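Local coordinates for protein beta-fructofuranosidase (Bifidobacterium adolescentis, PDB 6NOB) that probably hydrolyses terminal beta-fructofuranoside residues, such as that of sucrose, as a glycoside hydrolase of family 32, at residues G499-V504 and D628-N633; N518-N523 and V585-N590; N260-Y265 and N293-E298; A336-M341 and V362-G367. All coordinates share one frame; numbering follows the deposited sequence.

Interaction 1 of 4, residues G499-V504 and D628-N633; sequences GERLAV and DARALN
Asp628 faces two arginines, Arg630 of its own strand and Arg501 across the contact, and the two hold it differently. Arg630 grips the carboxylate side-on in the plane of its guanidinium: NE bonds to Asp628 OD1, and Arg630 NH2 reaches Asp628 OD2 at 2.7 Å on the syn lone pair. Against Arg501, Asp628 OD1 lies over one face of the guanidinium, toward its rim. The guanidinium and carboxylate planes are 29° apart, and Arg501 NE stands 3.1 Å from Asp628 OD1, so this salt bridge rests on charge and not on a pointed N-H. The bend at chi2 (-96°) turns CD of Arg501 to this side, where it also meets OD1. The acid thus probably offsets the repulsion between Arg501 NE and Arg630 NE, 4.5 Å apart. A water bridges Arg501 NH1, the carbonyl of Leu502 and the amide of Ala629.

Three backbone bonds join the chains: Gly499 N to Ala631 O, Ala631 N to Glu500 O at 2.9 Å, and Leu502 N to Ala629 O at 2.8 Å. Between them Arg501 and Arg630 form a non-hydrogen-bonded antiparallel pair with CA atoms 4.2 Å apart. Leu502 points toward the 628-633 strand, laying CD1 against the backbone N of Ala631 at 3.5 Å; its side chain also packs on Val513 of strand 510-515, which belongs to the second sheet. Strand 498-501 is an outermost strand of its antiparallel sheet, and the corner at Glu500 leads the chain toward the facing one, at the edge of the two-sheet C-terminal beta-sandwich characteristic of family 32.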
loop_
_atom_site.group_PDB
_atom_site.type_symbol
_atom_site.label_atom_id
_atom_site.label_comp_id
_atom_site.label_asym_id
_atom_site.label_seq_id
_atom_site.Cartn_x
_atom_site.Cartn_y
_atom_site.Cartn_z
ATOM N N GLY A 499 -20.805 -13.291 -1.833
ATOM C CA GLY A 499 -21.965 -13.700 -1.064
ATOM C C GLY A 499 -23.121 -14.160 -1.934
ATOM O O GLY A 499 -22.941 -14.685 -3.033
ATOM N N GLU A 500 -24.332 -13.958 -1.419
ATOM C CA GLU A 500 -25.538 -14.428 -2.088
ATOM C C GLU A 500 -25.697 -13.781 -3.465
ATOM O O GLU A 500 -25.348 -12.616 -3.682
ATOM C CB GLU A 500 -26.775 -14.107 -1.245
ATOM C CG GLU A 500 -28.050 -14.805 -1.726
ATOM C CD GLU A 500 -29.256 -14.314 -0.998
ATOM O OE1 GLU A 500 -30.309 -14.990 -1.048
ATOM O OE2 GLU A 500 -29.147 -13.246 -0.375
ATOM N N ARG A 501 -26.222 -14.560 -4.405
ATOM C CA ARG A 501 -26.613 -14.020 -5.699
ATOM C C ARG A 501 -27.689 -12.960 -5.521
ATOM O O ARG A 501 -28.509 -13.022 -4.600
ATOM C CB ARG A 501 -27.120 -15.139 -6.614
ATOM C CG ARG A 501 -26.028 -15.830 -7.413
ATOM C CD ARG A 501 -25.913 -15.226 -8.806
ATOM N NE ARG A 501 -25.343 -16.152 -9.785
ATOM C CZ ARG A 501 -25.498 -16.040 -11.103
ATOM N NH1 ARG A 501 -26.204 -15.040 -11.616
ATOM N NH2 ARG A 501 -24.938 -16.927 -11.917
ATOM N N LEU A 502 -27.650 -11.957 -6.392
ATOM C CA LEU A 502 -28.585 -10.845 -6.377
ATOM C C LEU A 502 -29.434 -10.893 -7.637
ATOM O O LEU A 502 -28.926 -11.155 -8.734
ATOM C CB LEU A 502 -27.852 -9.501 -6.277
ATOM C CG LEU A 502 -27.013 -9.313 -5.011
ATOM C CD1 LEU A 502 -26.214 -8.021 -5.082
ATOM C CD2 LEU A 502 -27.906 -9.347 -3.780
ATOM N N ALA A 503 -30.733 -10.667 -7.466
ATOM C CA ALA A 503 -31.661 -10.731 -8.583
ATOM C C ALA A 503 -31.409 -9.589 -9.558
ATOM O O ALA A 503 -31.096 -8.464 -9.158
ATOM C CB ALA A 503 -33.102 -10.683 -8.080
ATOM N N VAL A 504 -31.543 -9.888 -10.845
ATOM C CA VAL A 504 -31.398 -8.904 -11.911
ATOM C C VAL A 504 -32.784 -8.654 -12.482
ATOM O O VAL A 504 -33.375 -9.541 -13.111
ATOM C CB VAL A 504 -30.427 -9.379 -13.001
ATOM C CG1 VAL A 504 -30.184 -8.270 -14.015
ATOM C CG2 VAL A 504 -29.120 -9.857 -12.380
ATOM N N ASP A 628 -23.793 -11.845 -13.604
ATOM C CA ASP A 628 -23.619 -12.586 -12.355
ATOM C C ASP A 628 -23.285 -11.561 -11.278
ATOM O O ASP A 628 -22.137 -11.122 -11.170
ATOM C CB ASP A 628 -22.525 -13.646 -12.499
ATOM C CG ASP A 628 -22.210 -14.365 -11.193
ATOM O OD1 ASP A 628 -22.967 -14.216 -10.212
ATOM O OD2 ASP A 628 -21.196 -15.093 -11.155
ATOM N N ALA A 629 -24.284 -11.172 -10.490
ATOM C CA ALA A 629 -24.124 -10.172 -9.442
ATOM C C ALA A 629 -24.350 -10.822 -8.086
ATOM O O ALA A 629 -25.292 -11.604 -7.917
ATOM C CB ALA A 629 -25.091 -9.003 -9.641
ATOM N N ARG A 630 -23.484 -10.498 -7.126
ATOM C CA ARG A 630 -23.534 -11.093 -5.798
ATOM C C ARG A 630 -23.202 -10.041 -4.751
ATOM O O ARG A 630 -22.394 -9.138 -4.989
ATOM C CB ARG A 630 -22.554 -12.275 -5.659
ATOM C CG ARG A 630 -22.731 -13.373 -6.695
ATOM C CD ARG A 630 -21.713 -14.487 -6.529
ATOM N NE ARG A 630 -21.462 -15.159 -7.800
ATOM C CZ ARG A 630 -20.855 -16.335 -7.926
ATOM N NH1 ARG A 630 -20.432 -16.989 -6.851
ATOM N NH2 ARG A 630 -20.673 -16.858 -9.130
ATOM N N ALA A 631 -23.826 -10.176 -3.583
ATOM C CA ALA A 631 -23.495 -9.325 -2.451
ATOM C C ALA A 631 -22.068 -9.592 -1.987
ATOM O O ALA A 631 -21.571 -10.719 -2.048
ATOM C CB ALA A 631 -24.473 -9.564 -1.300
ATOM N N LEU A 632 -21.404 -8.538 -1.520
ATOM C CA LEU A 632 -20.028 -8.639 -1.053
ATOM C C LEU A 632 -20.013 -8.760 0.466
ATOM O O LEU A 632 -20.677 -7.987 1.163
ATOM C CB LEU A 632 -19.204 -7.430 -1.502
ATOM C CG LEU A 632 -17.682 -7.598 -1.509
ATOM C CD1 LEU A 632 -17.249 -8.524 -2.636
ATOM C CD2 LEU A 632 -16.994 -6.254 -1.638
ATOM N N ASN A 633 -19.261 -9.736 0.971
ATOM C CA ASN A 633 -19.135 -9.926 2.406
ATOM C C ASN A 633 -18.200 -8.879 3.009
ATOM O O ASN A 633 -17.445 -8.197 2.310
ATOM C CB ASN A 633 -18.595 -11.320 2.723
ATOM C CG ASN A 633 -19.546 -12.424 2.320
ATOM O OD1 ASN A 633 -20.763 -12.297 2.453
ATOM N ND2 ASN A 633 -18.992 -13.524 1.825
HETATM O O HOH W 1 -26.946 -12.420 -10.397
#

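Interaction 2 of 4, residues N518-N523 and V585-N590; sequences NAYYAN and VFFDRN
Tyr521 turns the edge of its ring toward the face of Phe586, an edge-to-face pair with planes 60° apart and centroids separated by 5.0 Å. Tyr521 CD2 does the touching, standing 3.5 Å from Phe586 CZ and displaced toward the rim of the phenylalanine ring. The tyrosine hydroxyl goes on to bond Glu584.

On the opposite face of the sheet Tyr520 and Phe587 meet differently. Their ring planes are inclined at 37°, neither stacked nor edge-to-face, and the nearest approach is from the methylene: Phe587 CB lies 3.6 Å from Tyr520 CE1, an off-centre CH-pi contact. The hydroxyl of Tyr520 is tied to the carbonyl of Leu536 in strand 532-540, so this face looks to the second sheet of the C-terminal beta-sandwich, where Val585 and Phe587 also pack on Met534 and Ala537. Strands 519-526 and 582-588 are central neighbours in the first sheet, the short segments here antiparallel at 174°.

Asn518 brings OD1 to 3.2 Å from Phe587 CE2, its amide plane oblique to the ring, while ND2 bonds the carbonyl of Ala610. Smaller side chains meet as well: Ala522 CB lies 4.3 Å from Val585 CB, and Ala519 CB touches Asp588 OD1. The backbones are joined by paired bonds between Tyr520 and Phe587 and between Ala522 and Val585, the shortest from Val585 N to Ala522 O at 2.7 Å. Past the strand end Arg589 N bonds Asn518 O, while the carboxylate of Asp588 receives bonds from Gly119, Ala120 and His121.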
loop_
_atom_site.group_PDB
_atom_site.type_symbol
_atom_site.label_atom_id
_atom_site.label_comp_id
_atom_site.label_asym_id
_atom_site.label_seq_id
_atom_site.Cartn_x
_atom_site.Cartn_y
_atom_site.Cartn_z
ATOM N N ASN A 518 -24.399 -1.419 -0.209
ATOM C CA ASN A 518 -23.547 -0.817 -1.239
ATOM C C ASN A 518 -22.196 -1.521 -1.341
ATOM O O ASN A 518 -21.157 -0.888 -1.538
ATOM C CB ASN A 518 -23.361 0.683 -1.005
ATOM C CG ASN A 518 -23.216 1.453 -2.303
ATOM O OD1 ASN A 518 -23.052 0.857 -3.369
ATOM N ND2 ASN A 518 -23.282 2.780 -2.223
ATOM N N ALA A 519 -22.211 -2.846 -1.210
ATOM C CA ALA A 519 -21.015 -3.664 -1.379
ATOM C C ALA A 519 -21.408 -4.897 -2.175
ATOM O O ALA A 519 -22.193 -5.718 -1.693
ATOM C CB ALA A 519 -20.413 -4.058 -0.027
ATOM N N TYR A 520 -20.869 -5.028 -3.386
ATOM C CA TYR A 520 -21.303 -6.091 -4.281
ATOM C C TYR A 520 -20.166 -6.508 -5.202
ATOM O O TYR A 520 -19.143 -5.830 -5.321
ATOM C CB TYR A 520 -22.517 -5.658 -5.113
ATOM C CG TYR A 520 -22.229 -4.533 -6.085
ATOM C CD1 TYR A 520 -22.331 -3.205 -5.690
ATOM C CD2 TYR A 520 -21.857 -4.798 -7.398
ATOM C CE1 TYR A 520 -22.074 -2.171 -6.574
ATOM C CE2 TYR A 520 -21.594 -3.773 -8.288
ATOM C CZ TYR A 520 -21.707 -2.462 -7.871
ATOM O OH TYR A 520 -21.448 -1.437 -8.754
ATOM N N TYR A 521 -20.379 -7.638 -5.869
ATOM C CA TYR A 521 -19.520 -8.135 -6.931
ATOM C C TYR A 521 -20.375 -8.335 -8.174
ATOM O O TYR A 521 -21.535 -8.746 -8.073
ATOM C CB TYR A 521 -18.843 -9.451 -6.511
ATOM C CG TYR A 521 -18.372 -10.327 -7.652
ATOM C CD1 TYR A 521 -19.207 -11.285 -8.214
ATOM C CD2 TYR A 521 -17.083 -10.206 -8.155
ATOM C CE1 TYR A 521 -18.777 -12.086 -9.255
ATOM C CE2 TYR A 521 -16.646 -11.005 -9.190
ATOM C CZ TYR A 521 -17.495 -11.942 -9.738
ATOM O OH TYR A 521 -17.061 -12.737 -10.774
ATOM N N ALA A 522 -19.815 -8.042 -9.346
ATOM C CA ALA A 522 -20.553 -8.225 -10.591
ATOM C C ALA A 522 -19.642 -8.784 -11.673
ATOM O O ALA A 522 -18.525 -8.293 -11.865
ATOM C CB ALA A 522 -21.181 -6.911 -11.063
ATOM N N ASN A 523 -20.130 -9.803 -12.378
ATOM C CA ASN A 523 -19.445 -10.401 -13.521
ATOM C C ASN A 523 -20.369 -10.276 -14.726
ATOM O O ASN A 523 -21.415 -10.933 -14.782
ATOM C CB ASN A 523 -19.087 -11.862 -13.242
ATOM C CG ASN A 523 -18.314 -12.505 -14.381
ATOM O OD1 ASN A 523 -17.853 -11.824 -15.296
ATOM N ND2 ASN A 523 -18.166 -13.824 -14.325
ATOM N N VAL A 585 -16.431 -6.549 -11.553
ATOM C CA VAL A 585 -16.475 -5.353 -10.718
ATOM C C VAL A 585 -16.554 -5.755 -9.252
ATOM O O VAL A 585 -17.413 -6.556 -8.867
ATOM C CB VAL A 585 -17.671 -4.451 -11.079
ATOM C CG1 VAL A 585 -17.667 -3.197 -10.221
ATOM C CG2 VAL A 585 -17.644 -4.096 -12.557
ATOM N N PHE A 586 -15.660 -5.193 -8.439
ATOM C CA PHE A 586 -15.756 -5.231 -6.982
ATOM C C PHE A 586 -15.973 -3.799 -6.506
ATOM O O PHE A 586 -15.077 -2.958 -6.641
ATOM C CB PHE A 586 -14.494 -5.806 -6.337
ATOM C CG PHE A 586 -14.233 -7.257 -6.643
ATOM C CD1 PHE A 586 -13.648 -7.636 -7.840
ATOM C CD2 PHE A 586 -14.531 -8.236 -5.711
ATOM C CE1 PHE A 586 -13.390 -8.967 -8.114
ATOM C CE2 PHE A 586 -14.278 -9.571 -5.979
ATOM C CZ PHE A 586 -13.705 -9.936 -7.183
ATOM N N PHE A 587 -17.149 -3.515 -5.951
ATOM C CA PHE A 587 -17.402 -2.230 -5.308
ATOM C C PHE A 587 -17.674 -2.460 -3.831
ATOM O O PHE A 587 -18.612 -3.181 -3.474
ATOM C CB PHE A 587 -18.570 -1.478 -5.944
ATOM C CG PHE A 587 -18.777 -0.116 -5.353
ATOM C CD1 PHE A 587 -17.931 0.928 -5.689
ATOM C CD2 PHE A 587 -19.786 0.113 -4.431
ATOM C CE1 PHE A 587 -18.100 2.183 -5.134
ATOM C CE2 PHE A 587 -19.960 1.366 -3.872
ATOM C CZ PHE A 587 -19.115 2.402 -4.224
ATOM N N ASP A 588 -16.869 -1.826 -2.976
ATOM C CA ASP A 588 -16.883 -2.070 -1.537
ATOM C C ASP A 588 -17.109 -0.738 -0.812
ATOM O O ASP A 588 -16.185 -0.165 -0.231
ATOM C CB ASP A 588 -15.584 -2.751 -1.096
ATOM C CG ASP A 588 -15.579 -3.116 0.375
ATOM O OD1 ASP A 588 -16.670 -3.197 0.980
ATOM O OD2 ASP A 588 -14.477 -3.328 0.922
ATOM N N ARG A 589 -18.350 -0.247 -0.874
ATOM C CA ARG A 589 -18.812 0.931 -0.141
ATOM C C ARG A 589 -18.157 2.231 -0.603
ATOM O O ARG A 589 -18.860 3.178 -0.975
ATOM C CB ARG A 589 -18.601 0.734 1.365
ATOM C CG ARG A 589 -19.560 -0.278 1.981
ATOM C CD ARG A 589 -18.993 -0.885 3.253
ATOM N NE ARG A 589 -18.868 0.100 4.322
ATOM C CZ ARG A 589 -19.840 0.402 5.177
ATOM N NH1 ARG A 589 -21.016 -0.206 5.088
ATOM N NH2 ARG A 589 -19.638 1.310 6.121
ATOM N N ASN A 590 -16.821 2.306 -0.579
ATOM C CA ASN A 590 -16.158 3.549 -0.955
ATOM C C ASN A 590 -14.940 3.327 -1.848
ATOM O O ASN A 590 -14.047 4.182 -1.879
ATOM C CB ASN A 590 -15.746 4.352 0.288
ATOM C CG ASN A 590 -14.726 3.626 1.150
ATOM O OD1 ASN A 590 -14.344 2.488 0.867
ATOM N ND2 ASN A 590 -14.275 4.287 2.210
#

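Interaction 3 of 4, residues N260-Y265 and N293-E298; sequences NDDFGY and NLPVSE
Gly264 and Asn293 make the direct hydrogen bond of this contact, from Gly264 N to Asn293 O at 3.1 Å, with the donor tilted 17° from the carbonyl plane. A water adds a second polar link: it donates to the carbonyl of Asp262 at an O-O distance of 3.0 Å and has weaker bonds to Asn293, one to its carbonyl and one from ND2. The asparagine has CG between its backbone N and carbonyl carbon (chi1 51°), which sets CG on the glycine's side; Asn293 ND2 then lies 3.5 Å from Gly264 CA. Its OD1 has a weak bond to Thr373.

Within 260-265 the backbone is shaped by a type I beta turn from Asn260 to Phe263, reinforced by an Asx turn: Asn260 OD1 accepts from Asp262 N at 2.9 Å, in the carbonyl plane and on a lone pair. This turn belongs to the loop between strands 253-256 and 268-273, which lie in different sheets of the five-bladed beta-propeller of family 32. Its partner is the end of strand 285-295, passing into a short 3-10 turn.

Packing contacts flank the polar link. Pro295 CG abuts Asp262 CB at 3.7 Å, the two side chains crossing at about a right angle, and the proline ring comes close to the carbonyl, Pro295 CD lying 3.3 Å from Asp262 O. Leu294 and Phe263 run side by side in the same direction, Leu294 CD2 touching Phe263 CD1 at 4.0 Å; the phenyl ring also makes edge-to-face pairs with Tyr358 and Phe267.

As for charge, Asp262 OD2 and Glu298 OE1 stand 4.3 Å apart, a like-charged pair whose repulsion the exposed setting probably eases.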
loop_
_atom_site.group_PDB
_atom_site.type_symbol
_atom_site.label_atom_id
_atom_site.label_comp_id
_atom_site.label_asym_id
_atom_site.label_seq_id
_atom_site.Cartn_x
_atom_site.Cartn_y
_atom_site.Cartn_z
ATOM N N ASN A 260 27.348 6.611 -4.823
ATOM C CA ASN A 260 28.181 7.779 -5.089
ATOM C C ASN A 260 27.301 9.022 -5.052
ATOM O O ASN A 260 26.077 8.943 -4.905
ATOM C CB ASN A 260 28.911 7.655 -6.430
ATOM C CG ASN A 260 27.967 7.414 -7.587
ATOM O OD1 ASN A 260 27.149 8.270 -7.925
ATOM N ND2 ASN A 260 28.079 6.245 -8.208
ATOM N N ASP A 261 27.942 10.183 -5.209
ATOM C CA ASP A 261 27.252 11.463 -5.101
ATOM C C ASP A 261 26.307 11.740 -6.262
ATOM O O ASP A 261 25.513 12.682 -6.174
ATOM C CB ASP A 261 28.272 12.598 -4.985
ATOM C CG ASP A 261 29.026 12.573 -3.668
ATOM O OD1 ASP A 261 28.491 12.020 -2.681
ATOM O OD2 ASP A 261 30.154 13.107 -3.618
ATOM N N ASP A 262 26.363 10.958 -7.340
ATOM C CA ASP A 262 25.447 11.153 -8.456
ATOM C C ASP A 262 24.121 10.425 -8.274
ATOM O O ASP A 262 23.181 10.685 -9.034
ATOM C CB ASP A 262 26.106 10.716 -9.769
ATOM C CG ASP A 262 27.024 11.783 -10.341
ATOM O OD1 ASP A 262 26.903 12.962 -9.940
ATOM O OD2 ASP A 262 27.870 11.442 -11.194
ATOM N N PHE A 263 24.026 9.516 -7.304
ATOM C CA PHE A 263 22.725 9.009 -6.891
ATOM C C PHE A 263 21.854 10.175 -6.448
ATOM O O PHE A 263 22.326 11.108 -5.791
ATOM C CB PHE A 263 22.870 8.018 -5.730
ATOM C CG PHE A 263 23.103 6.590 -6.151
ATOM C CD1 PHE A 263 24.111 6.268 -7.044
ATOM C CD2 PHE A 263 22.336 5.562 -5.614
ATOM C CE1 PHE A 263 24.334 4.952 -7.415
ATOM C CE2 PHE A 263 22.553 4.243 -5.979
ATOM C CZ PHE A 263 23.557 3.938 -6.879
ATOM N N GLY A 264 20.578 10.133 -6.813
ATOM C CA GLY A 264 19.636 11.062 -6.222
ATOM C C GLY A 264 19.547 10.864 -4.722
ATOM O O GLY A 264 19.719 9.758 -4.208
ATOM N N TYR A 265 19.300 11.963 -4.005
ATOM C CA TYR A 265 19.077 11.853 -2.567
ATOM C C TYR A 265 17.901 10.936 -2.260
ATOM O O TYR A 265 17.912 10.231 -1.244
ATOM C CB TYR A 265 18.857 13.238 -1.963
ATOM C CG TYR A 265 20.103 14.091 -1.943
ATOM C CD1 TYR A 265 21.311 13.580 -1.482
ATOM C CD2 TYR A 265 20.075 15.406 -2.392
ATOM C CE1 TYR A 265 22.458 14.358 -1.466
ATOM C CE2 TYR A 265 21.212 16.189 -2.382
ATOM C CZ TYR A 265 22.399 15.662 -1.917
ATOM O OH TYR A 265 23.532 16.441 -1.903
ATOM N N ASN A 293 17.148 8.184 -8.856
ATOM C CA ASN A 293 17.334 8.777 -10.171
ATOM C C ASN A 293 18.827 8.918 -10.428
ATOM O O ASN A 293 19.623 9.030 -9.494
ATOM C CB ASN A 293 16.632 10.143 -10.293
ATOM C CG ASN A 293 16.981 11.085 -9.149
ATOM O OD1 ASN A 293 16.278 11.142 -8.139
ATOM N ND2 ASN A 293 18.069 11.831 -9.307
ATOM N N LEU A 294 19.204 8.904 -11.701
ATOM C CA LEU A 294 20.604 8.990 -12.079
ATOM C C LEU A 294 20.791 10.057 -13.143
ATOM O O LEU A 294 19.849 10.383 -13.874
ATOM C CB LEU A 294 21.119 7.637 -12.598
ATOM C CG LEU A 294 21.253 6.533 -11.542
ATOM C CD1 LEU A 294 21.590 5.191 -12.182
ATOM C CD2 LEU A 294 22.295 6.911 -10.499
ATOM N N PRO A 295 21.987 10.637 -13.245
ATOM C CA PRO A 295 22.239 11.619 -14.306
ATOM C C PRO A 295 22.098 10.980 -15.679
ATOM O O PRO A 295 22.611 9.886 -15.927
ATOM C CB PRO A 295 23.680 12.079 -14.042
ATOM C CG PRO A 295 23.973 11.683 -12.637
ATOM C CD PRO A 295 23.152 10.464 -12.358
ATOM N N VAL A 296 21.400 11.678 -16.579
ATOM C CA VAL A 296 21.229 11.169 -17.933
ATOM C C VAL A 296 22.566 11.049 -18.650
ATOM O O VAL A 296 22.676 10.304 -19.631
ATOM C CB VAL A 296 20.247 12.055 -18.730
ATOM C CG1 VAL A 296 18.897 12.116 -18.028
ATOM C CG2 VAL A 296 20.821 13.450 -18.934
ATOM N N SER A 297 23.594 11.759 -18.176
ATOM C CA SER A 297 24.931 11.632 -18.744
ATOM C C SER A 297 25.539 10.253 -18.520
ATOM O O SER A 297 26.546 9.929 -19.157
ATOM C CB SER A 297 25.850 12.708 -18.164
ATOM O OG SER A 297 25.854 12.667 -16.747
ATOM N N GLU A 298 24.960 9.439 -17.637
ATOM C CA GLU A 298 25.376 8.052 -17.480
ATOM C C GLU A 298 24.813 7.143 -18.565
ATOM O O GLU A 298 25.040 5.929 -18.516
ATOM C CB GLU A 298 24.956 7.524 -16.102
ATOM C CG GLU A 298 25.676 8.180 -14.933
ATOM C CD GLU A 298 25.493 7.418 -13.631
ATOM O OE1 GLU A 298 25.982 7.894 -12.583
ATOM O OE2 GLU A 298 24.860 6.341 -13.653
HETATM O O HOH W 2 20.584 11.818 -10.003
#

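Interaction 4 of 4, residues A336-M341 and V362-G367; sequences ATVPAM and VLADFG
Val338 meets the 362-367 segment through both of its methyls. From CB, which points toward the other chain, the branches part. Val338 CG2, anti to the backbone N, sits over one face of the Phe366 ring in a CH-pi contact, 4.0 Å from the centroid and 15° off the normal. The same methyl, Val338 CG2, lies 3.3 Å from Asp365 O and brushes the CB of Ala364. CG1, set between the backbone N and the carbonyl carbon (chi1 51°), reaches the far end of the ring, with Val338 CG1 3.8 Å from Phe366 CZ. Phe366 crosses the valine at about a right angle and also makes an edge-to-face pair with Phe299.

Further along, the strands run antiparallel, their short axes at 155°. Pro339 O accepts from Asp365 N at 3.1 Å, and a straighter bond joins Met341 N to Leu363 O at 2.8 Å. Between these links Ala340 and Ala364 form a non-hydrogen-bonded pair, their CB atoms 4.4 Å apart. At the corner of the second strand Val362 N donates to Met341 O, and Val362 CG1 packs against Met341 CB at 3.9 Å. Met341, extended beyond CG, carries CE near Leu363 CD2; both side chains lie against Tyr374 and Ala388 of the adjacent sheet. Asp365 OD2 bonds Tyr408 of strand 405-415 and His368 just beyond the segment.

These are the two strands of a beta hairpin, 337-347 with 357-365, packed side by side within one sheet and against the next, the arrangement of a blade in the five-bladed beta-propeller that forms the catalytic domain of family 32.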
loop_
_atom_site.group_PDB
_atom_site.type_symbol
_atom_site.label_atom_id
_atom_site.label_comp_id
_atom_site.label_asym_id
_atom_site.label_seq_id
_atom_site.Cartn_x
_atom_site.Cartn_y
_atom_site.Cartn_z
ATOM N N ALA A 336 18.280 16.939 -15.870
ATOM C CA ALA A 336 19.568 16.267 -15.782
ATOM C C ALA A 336 19.467 14.830 -15.294
ATOM O O ALA A 336 20.459 14.099 -15.374
ATOM C CB ALA A 336 20.510 17.043 -14.854
ATOM N N THR A 337 18.308 14.409 -14.795
ATOM C CA THR A 337 18.149 13.098 -14.191
ATOM C C THR A 337 17.040 12.312 -14.878
ATOM O O THR A 337 16.198 12.864 -15.595
ATOM C CB THR A 337 17.843 13.211 -12.690
ATOM O OG1 THR A 337 16.585 13.871 -12.508
ATOM C CG2 THR A 337 18.933 13.997 -11.977
ATOM N N VAL A 338 17.057 11.005 -14.640
ATOM C CA VAL A 338 16.058 10.076 -15.159
ATOM C C VAL A 338 15.774 9.053 -14.063
ATOM O O VAL A 338 16.708 8.617 -13.372
ATOM C CB VAL A 338 16.539 9.405 -16.458
ATOM C CG1 VAL A 338 17.934 8.810 -16.271
ATOM C CG2 VAL A 338 15.554 8.341 -16.931
ATOM N N PRO A 339 14.518 8.665 -13.842
ATOM C CA PRO A 339 14.235 7.638 -12.833
ATOM C C PRO A 339 14.947 6.335 -13.163
ATOM O O PRO A 339 14.961 5.888 -14.311
ATOM C CB PRO A 339 12.713 7.483 -12.902
ATOM C CG PRO A 339 12.229 8.795 -13.449
ATOM C CD PRO A 339 13.286 9.241 -14.412
ATOM N N ALA A 340 15.550 5.728 -12.141
ATOM C CA ALA A 340 16.326 4.511 -12.328
ATOM C C ALA A 340 16.106 3.551 -11.169
ATOM O O ALA A 340 15.941 3.973 -10.020
ATOM C CB ALA A 340 17.823 4.819 -12.461
ATOM N N MET A 341 16.109 2.258 -11.484
ATOM C CA MET A 341 16.107 1.193 -10.485
ATOM C C MET A 341 17.542 0.718 -10.324
ATOM O O MET A 341 18.055 -0.034 -11.156
ATOM C CB MET A 341 15.196 0.047 -10.901
ATOM C CG MET A 341 13.729 0.335 -10.749
ATOM S SD MET A 341 12.764 -1.159 -11.001
ATOM C CE MET A 341 11.133 -0.444 -11.186
ATOM N N VAL A 362 19.444 -1.453 -13.311
ATOM C CA VAL A 362 18.837 -2.519 -14.101
ATOM C C VAL A 362 17.797 -1.947 -15.057
ATOM O O VAL A 362 17.514 -2.539 -16.106
ATOM C CB VAL A 362 18.230 -3.594 -13.174
ATOM C CG1 VAL A 362 17.010 -3.053 -12.446
ATOM C CG2 VAL A 362 17.877 -4.850 -13.955
ATOM N N LEU A 363 17.232 -0.786 -14.728
ATOM C CA LEU A 363 16.187 -0.173 -15.534
ATOM C C LEU A 363 16.215 1.336 -15.343
ATOM O O LEU A 363 16.355 1.825 -14.219
ATOM C CB LEU A 363 14.802 -0.722 -15.163
ATOM C CG LEU A 363 13.613 -0.126 -15.921
ATOM C CD1 LEU A 363 13.663 -0.531 -17.384
ATOM C CD2 LEU A 363 12.291 -0.546 -15.291
ATOM N N ALA A 364 16.091 2.064 -16.448
ATOM C CA ALA A 364 15.889 3.506 -16.429
ATOM C C ALA A 364 14.755 3.831 -17.388
ATOM O O ALA A 364 14.725 3.317 -18.511
ATOM C CB ALA A 364 17.164 4.262 -16.822
ATOM N N ASP A 365 13.819 4.669 -16.947
ATOM C CA ASP A 365 12.630 4.996 -17.733
ATOM C C ASP A 365 12.877 6.322 -18.445
ATOM O O ASP A 365 12.534 7.392 -17.941
ATOM C CB ASP A 365 11.391 5.056 -16.846
ATOM C CG ASP A 365 10.096 5.022 -17.644
ATOM O OD1 ASP A 365 10.126 5.328 -18.856
ATOM O OD2 ASP A 365 9.043 4.700 -17.055
ATOM N N PHE A 366 13.470 6.249 -19.639
ATOM C CA PHE A 366 13.684 7.456 -20.426
ATOM C C PHE A 366 12.419 7.919 -21.131
ATOM O O PHE A 366 12.310 9.105 -21.462
ATOM C CB PHE A 366 14.804 7.241 -21.444
ATOM C CG PHE A 366 16.154 7.648 -20.937
ATOM C CD1 PHE A 366 16.920 6.768 -20.187
ATOM C CD2 PHE A 366 16.651 8.919 -21.185
ATOM C CE1 PHE A 366 18.162 7.143 -19.706
ATOM C CE2 PHE A 366 17.889 9.301 -20.709
ATOM C CZ PHE A 366 18.646 8.412 -19.969
ATOM N N GLY A 367 11.461 7.019 -21.362
ATOM C CA GLY A 367 10.169 7.451 -21.863
ATOM C C GLY A 367 9.468 8.398 -20.911
ATOM O O GLY A 367 8.694 9.257 -21.340
#

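In the fold
Along the chain interactions 3 and 4 come first, in series, and interaction 2 is nested inside the loop closed by interaction 1. Interactions 3 and 4 share a sheet of the beta-propeller: strands 285-295 and 337-347 are neighbours, the centres of the two contacts are 10 Å apart, and Leu294 and Val296 pair with Val338 and Ala336. Interactions 1 and 2 share a sheet of the C-terminal sandwich, where strands 624-632 and 519-526 adjoin, centres 9 Å apart. The two pairs stand well separated, the centres of interactions 1 and 3 being 53 Å apart. Each pair therefore belongs to a different domain, and interaction 2 also reaches Arg117 and Gly119 to His121, outside the sandwich's sheets.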